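Local coordinates for uncharacterized hypothetical protein (Parabacteroides merdae, PDB 4EI0) that is of unknown function but belongs to the DUF4466 family and is built mainly of antiparallel beta sheets, at residues K192-S200 with S206-S214. Residues are numbered along the deposited sequence; the frame is centred on the assembly and turned at random.
Sequences KIDIMYAYS and SHAFYTSSS
Met196 and Tyr210, then Ala198 and Ala208, form the hydrogen-bonded pairs of an antiparallel beta hairpin, strands 195-199 and 207-210, two inner strands of a sheet flanked by 165-167 and 270-274; Met196 N reaches Tyr210 O at 2.9 Å. Packing is tight on the face of Tyr197 and Phe209, where Val293 and Ile295 of strand 289-299 cover Phe209. Ile195 CG2, anti to the backbone N, is carried to 3.6 Å from Phe209 CB, and Tyr197 CD1 meets the rim of the Phe209 ring at CE1. Toward the turn the same face becomes more polar. Tyr197 and His207 lie side by side, and Tyr197 OH and His207 ND1 share a hydrogen bond of 2.7 Å at the imidazole edge. The Tyr199 ring, tilted 47° to the His207 ring, has Tyr199 CD1 over one imidazole face, offset toward the rim. Replacing His207 by an alanine is likely to leave the Tyr197 hydroxyl without its imidazole partner and the Tyr199 ring freer to turn. The looser, solvent side lies at partly exposed Tyr199, Ser200 and Ser206, with a backbone hydrogen bond from Ser200 N to Ser206 O. On the other face the Tyr210 hydroxyl hydrogen-bonds to Tyr218 O, while Ala198 CB touches the Tyr210 ring edge at CE2.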
ATOM      1  N   LYS B 192     -27.318 -47.668 -11.412  1.00 50.88           N
ATOM      2  CA  LYS B 192     -26.730 -46.317 -11.572  1.00 54.08           C
ATOM      3  C   LYS B 192     -25.261 -46.341 -12.046  1.00 44.42           C
ATOM      4  O   LYS B 192     -24.693 -45.285 -12.287  1.00 50.52           O
ATOM      5  CB  LYS B 192     -26.735 -45.567 -10.213  1.00 62.62           C
ATOM      6  CG  LYS B 192     -27.987 -44.779  -9.945  1.00 66.06           C
ATOM      7  CD  LYS B 192     -28.256 -44.594  -8.459  1.00 73.46           C
ATOM      8  CE  LYS B 192     -27.227 -43.711  -7.820  1.00 59.60           C
ATOM      9  NZ  LYS B 192     -27.804 -42.767  -6.832  1.00 52.97           N
ATOM     10  N   ILE B 193     -24.646 -47.527 -12.113  1.00 47.98           N
ATOM     11  CA  ILE B 193     -23.222 -47.622 -12.371  1.00 46.42           C
ATOM     12  C   ILE B 193     -22.983 -47.569 -13.862  1.00 51.44           C
ATOM     13  O   ILE B 193     -23.567 -48.351 -14.628  1.00 44.16           O
ATOM     14  CB  ILE B 193     -22.574 -48.902 -11.815  1.00 47.21           C
ATOM     15  CG1 ILE B 193     -22.895 -49.064 -10.326  1.00 46.23           C
ATOM     16  CG2 ILE B 193     -21.040 -48.836 -12.039  1.00 45.11           C
ATOM     17  CD1 ILE B 193     -22.698 -47.848  -9.486  1.00 49.25           C
ATOM     18  N   ASP B 194     -22.077 -46.664 -14.243  1.00 50.62           N
ATOM     19  CA  ASP B 194     -21.681 -46.447 -15.614  1.00 46.56           C
ATOM     20  C   ASP B 194     -20.351 -47.105 -15.968  1.00 46.12           C
ATOM     21  O   ASP B 194     -20.189 -47.624 -17.083  1.00 44.69           O
ATOM     22  CB  ASP B 194     -21.705 -44.916 -15.883  1.00 46.03           C
ATOM     23  CG  ASP B 194     -23.108 -44.362 -15.699  1.00 52.83           C
ATOM     24  OD1 ASP B 194     -24.008 -44.963 -16.339  1.00 59.62           O
ATOM     25  OD2 ASP B 194     -23.338 -43.429 -14.886  1.00 48.71           O
ATOM     26  N   ILE B 195     -19.434 -47.137 -15.025  1.00 47.77           N
ATOM     27  CA  ILE B 195     -18.095 -47.673 -15.273  1.00 48.58           C
ATOM     28  C   ILE B 195     -17.651 -48.441 -14.043  1.00 46.62           C
ATOM     29  O   ILE B 195     -17.866 -47.985 -12.909  1.00 44.57           O
ATOM     30  CB  ILE B 195     -17.062 -46.527 -15.570  1.00 43.90           C
ATOM     31  CG1 ILE B 195     -17.329 -45.897 -16.946  1.00 48.48           C
ATOM     32  CG2 ILE B 195     -15.649 -47.071 -15.571  1.00 45.95           C
ATOM     33  CD1 ILE B 195     -16.508 -44.669 -17.280  1.00 52.68           C
HETATM   34  N   MSE B 196     -17.042 -49.599 -14.265  1.00 46.60           N
HETATM   35  CA  MSE B 196     -16.362 -50.331 -13.210  1.00 47.26           C
HETATM   36  C   MSE B 196     -14.868 -50.227 -13.437  1.00 50.83           C
HETATM   37  O   MSE B 196     -14.365 -50.598 -14.508  1.00 45.68           O
HETATM   38  CB  MSE B 196     -16.763 -51.797 -13.181  1.00 46.73           C
HETATM   39  CG  MSE B 196     -16.009 -52.599 -12.097  1.00 49.22           C
HETATM   40 SE   MSE B 196     -16.581 -54.422 -12.050  0.75 54.71          SE
HETATM   41  CE  MSE B 196     -15.645 -55.070 -10.416  1.00 59.69           C
ATOM     42  N   TYR B 197     -14.178 -49.706 -12.431  1.00 46.60           N
ATOM     43  CA  TYR B 197     -12.720 -49.722 -12.409  1.00 46.76           C
ATOM     44  C   TYR B 197     -12.225 -51.036 -11.868  1.00 54.30           C
ATOM     45  O   TYR B 197     -12.820 -51.596 -10.955  1.00 52.20           O
ATOM     46  CB  TYR B 197     -12.232 -48.610 -11.519  1.00 46.57           C
ATOM     47  CG  TYR B 197     -10.820 -48.774 -11.118  1.00 52.85           C
ATOM     48  CD1 TYR B 197      -9.799 -48.342 -11.965  1.00 58.92           C
ATOM     49  CD2 TYR B 197     -10.480 -49.357  -9.915  1.00 55.35           C
ATOM     50  CE1 TYR B 197      -8.476 -48.486 -11.628  1.00 57.37           C
ATOM     51  CE2 TYR B 197      -9.135 -49.518  -9.558  1.00 65.55           C
ATOM     52  CZ  TYR B 197      -8.137 -49.079 -10.422  1.00 65.52           C
ATOM     53  OH  TYR B 197      -6.817 -49.173 -10.092  1.00 53.43           O
ATOM     54  N   ALA B 198     -11.126 -51.522 -12.429  1.00 57.63           N
ATOM     55  CA  ALA B 198     -10.394 -52.633 -11.867  1.00 56.04           C
ATOM     56  C   ALA B 198      -8.915 -52.437 -12.158  1.00 63.47           C
ATOM     57  O   ALA B 198      -8.578 -51.953 -13.217  1.00 53.52           O
ATOM     58  CB  ALA B 198     -10.856 -53.912 -12.510  1.00 58.98           C
ATOM     59  N   TYR B 199      -8.042 -52.860 -11.253  1.00 67.86           N
ATOM     60  CA  TYR B 199      -6.608 -52.956 -11.529  1.00 57.12           C
ATOM     61  C   TYR B 199      -6.223 -54.390 -11.728  1.00 67.91           C
ATOM     62  O   TYR B 199      -6.552 -55.202 -10.920  1.00 70.04           O
ATOM     63  CB  TYR B 199      -5.813 -52.449 -10.346  1.00 62.61           C
ATOM     64  CG  TYR B 199      -4.315 -52.593 -10.516  1.00 65.06           C
ATOM     65  CD1 TYR B 199      -3.616 -51.755 -11.387  1.00 66.53           C
ATOM     66  CD2 TYR B 199      -3.590 -53.519  -9.778  1.00 68.26           C
ATOM     67  CE1 TYR B 199      -2.238 -51.855 -11.532  1.00 72.21           C
ATOM     68  CE2 TYR B 199      -2.199 -53.629  -9.918  1.00 73.96           C
ATOM     69  CZ  TYR B 199      -1.534 -52.798 -10.793  1.00 68.85           C
ATOM     70  OH  TYR B 199      -0.189 -52.894 -10.965  1.00 75.51           O
ATOM     71  N   SER B 200      -5.494 -54.706 -12.779  1.00 59.63           N
ATOM     72  CA  SER B 200      -4.965 -56.056 -12.973  1.00 67.11           C
ATOM     73  C   SER B 200      -3.443 -55.987 -12.906  1.00 61.65           C
ATOM     74  O   SER B 200      -2.820 -54.997 -13.310  1.00 68.17           O
ATOM     75  CB  SER B 200      -5.424 -56.634 -14.315  1.00 63.10           C
ATOM     76  OG  SER B 200      -4.638 -57.728 -14.731  1.00 66.60           O
ATOM     77  N   SER B 206      -3.528 -53.596 -16.627  1.00 57.08           N
ATOM     78  CA  SER B 206      -3.190 -52.540 -15.663  1.00 56.80           C
ATOM     79  C   SER B 206      -4.482 -51.874 -15.062  1.00 61.65           C
ATOM     80  O   SER B 206      -5.442 -52.575 -14.721  1.00 61.99           O
ATOM     81  CB  SER B 206      -2.249 -51.548 -16.356  1.00 56.80           C
ATOM     82  OG  SER B 206      -2.025 -50.406 -15.589  1.00 57.93           O
ATOM     83  N   HIS B 207      -4.505 -50.550 -14.955  1.00 58.11           N
ATOM     84  CA  HIS B 207      -5.690 -49.802 -14.522  1.00 52.84           C
ATOM     85  C   HIS B 207      -6.709 -49.752 -15.647  1.00 56.47           C
ATOM     86  O   HIS B 207      -6.414 -49.254 -16.693  1.00 52.85           O
ATOM     87  CB  HIS B 207      -5.278 -48.409 -14.123  1.00 57.36           C
ATOM     88  CG  HIS B 207      -4.316 -48.354 -12.939  1.00 59.48           C
ATOM     89  ND1 HIS B 207      -4.716 -48.529 -11.673  1.00 58.35           N
ATOM     90  CD2 HIS B 207      -2.960 -48.071 -12.877  1.00 68.09           C
ATOM     91  CE1 HIS B 207      -3.680 -48.382 -10.848  1.00 61.35           C
ATOM     92  NE2 HIS B 207      -2.601 -48.095 -11.584  1.00 57.28           N
ATOM     93  N   ALA B 208      -7.917 -50.281 -15.444  1.00 50.86           N
ATOM     94  CA  ALA B 208      -8.887 -50.473 -16.512  1.00 46.30           C
ATOM     95  C   ALA B 208     -10.238 -49.900 -16.150  1.00 52.56           C
ATOM     96  O   ALA B 208     -10.582 -49.817 -14.958  1.00 52.17           O
ATOM     97  CB  ALA B 208      -9.013 -51.950 -16.861  1.00 41.35           C
ATOM     98  N   PHE B 209     -10.985 -49.464 -17.165  1.00 49.82           N
ATOM     99  CA  PHE B 209     -12.391 -49.065 -17.015  1.00 48.64           C
ATOM    100  C   PHE B 209     -13.191 -50.013 -17.886  1.00 48.21           C
ATOM    101  O   PHE B 209     -12.895 -50.215 -19.074  1.00 50.56           O
ATOM    102  CB  PHE B 209     -12.692 -47.665 -17.513  1.00 52.90           C
ATOM    103  CG  PHE B 209     -12.237 -46.536 -16.619  1.00 48.93           C
ATOM    104  CD1 PHE B 209     -11.860 -46.720 -15.296  1.00 44.72           C
ATOM    105  CD2 PHE B 209     -12.265 -45.233 -17.118  1.00 48.32           C
ATOM    106  CE1 PHE B 209     -11.494 -45.630 -14.498  1.00 46.22           C
ATOM    107  CE2 PHE B 209     -11.873 -44.152 -16.347  1.00 48.45           C
ATOM    108  CZ  PHE B 209     -11.512 -44.347 -15.013  1.00 45.68           C
ATOM    109  N   TYR B 210     -14.211 -50.622 -17.295  1.00 48.93           N
ATOM    110  CA  TYR B 210     -15.075 -51.551 -17.997  1.00 42.37           C
ATOM    111  C   TYR B 210     -16.513 -51.102 -17.891  1.00 45.17           C
ATOM    112  O   TYR B 210     -16.869 -50.334 -17.024  1.00 51.68           O
ATOM    113  CB  TYR B 210     -14.974 -52.926 -17.387  1.00 45.98           C
ATOM    114  CG  TYR B 210     -13.600 -53.471 -17.357  1.00 49.39           C
ATOM    115  CD1 TYR B 210     -12.929 -53.742 -18.543  1.00 52.77           C
ATOM    116  CD2 TYR B 210     -12.957 -53.760 -16.157  1.00 48.95           C
ATOM    117  CE1 TYR B 210     -11.674 -54.297 -18.536  1.00 56.72           C
ATOM    118  CE2 TYR B 210     -11.682 -54.333 -16.144  1.00 53.15           C
ATOM    119  CZ  TYR B 210     -11.054 -54.603 -17.343  1.00 58.40           C
ATOM    120  OH  TYR B 210      -9.775 -55.158 -17.383  1.00 56.53           O
ATOM    121  N   THR B 211     -17.340 -51.634 -18.765  1.00 49.73           N
ATOM    122  CA  THR B 211     -18.741 -51.282 -18.860  1.00 51.61           C
ATOM    123  C   THR B 211     -19.532 -52.562 -19.219  1.00 54.67           C
ATOM    124  O   THR B 211     -18.934 -53.619 -19.356  1.00 53.86           O
ATOM    125  CB  THR B 211     -18.926 -50.177 -19.911  1.00 55.56           C
ATOM    126  OG1 THR B 211     -20.144 -49.481 -19.629  1.00 62.73           O
ATOM    127  CG2 THR B 211     -18.959 -50.763 -21.332  1.00 58.71           C
ATOM    128  N   SER B 212     -20.861 -52.485 -19.359  1.00 58.33           N
ATOM    129  CA  SER B 212     -21.699 -53.697 -19.475  1.00 64.44           C
ATOM    130  C   SER B 212     -21.250 -54.634 -20.589  1.00 64.28           C
ATOM    131  O   SER B 212     -21.280 -55.841 -20.431  1.00 66.19           O
ATOM    132  CB  SER B 212     -23.176 -53.344 -19.696  1.00 65.22           C
ATOM    133  OG  SER B 212     -23.350 -52.769 -20.982  1.00 78.20           O
ATOM    134  N   SER B 213     -20.833 -54.081 -21.721  1.00 66.19           N
ATOM    135  CA  SER B 213     -20.486 -54.917 -22.859  1.00 63.04           C
ATOM    136  C   SER B 213     -18.979 -55.108 -23.019  1.00 64.50           C
ATOM    137  O   SER B 213     -18.541 -55.622 -24.013  1.00 62.65           O
ATOM    138  CB  SER B 213     -21.116 -54.337 -24.125  1.00 54.87           C
ATOM    139  OG  SER B 213     -20.746 -52.988 -24.287  1.00 61.33           O
ATOM    140  N   SER B 214     -18.159 -54.739 -22.035  1.00 66.74           N
ATOM    141  CA  SER B 214     -16.717 -54.974 -22.195  1.00 64.91           C
ATOM    142  C   SER B 214     -16.476 -56.464 -22.505  1.00 66.91           C
ATOM    143  O   SER B 214     -17.122 -57.310 -21.917  1.00 69.78           O
ATOM    144  CB  SER B 214     -15.930 -54.579 -20.943  1.00 60.33           C
ATOM    145  OG  SER B 214     -15.994 -53.182 -20.648  1.00 53.00           O
TER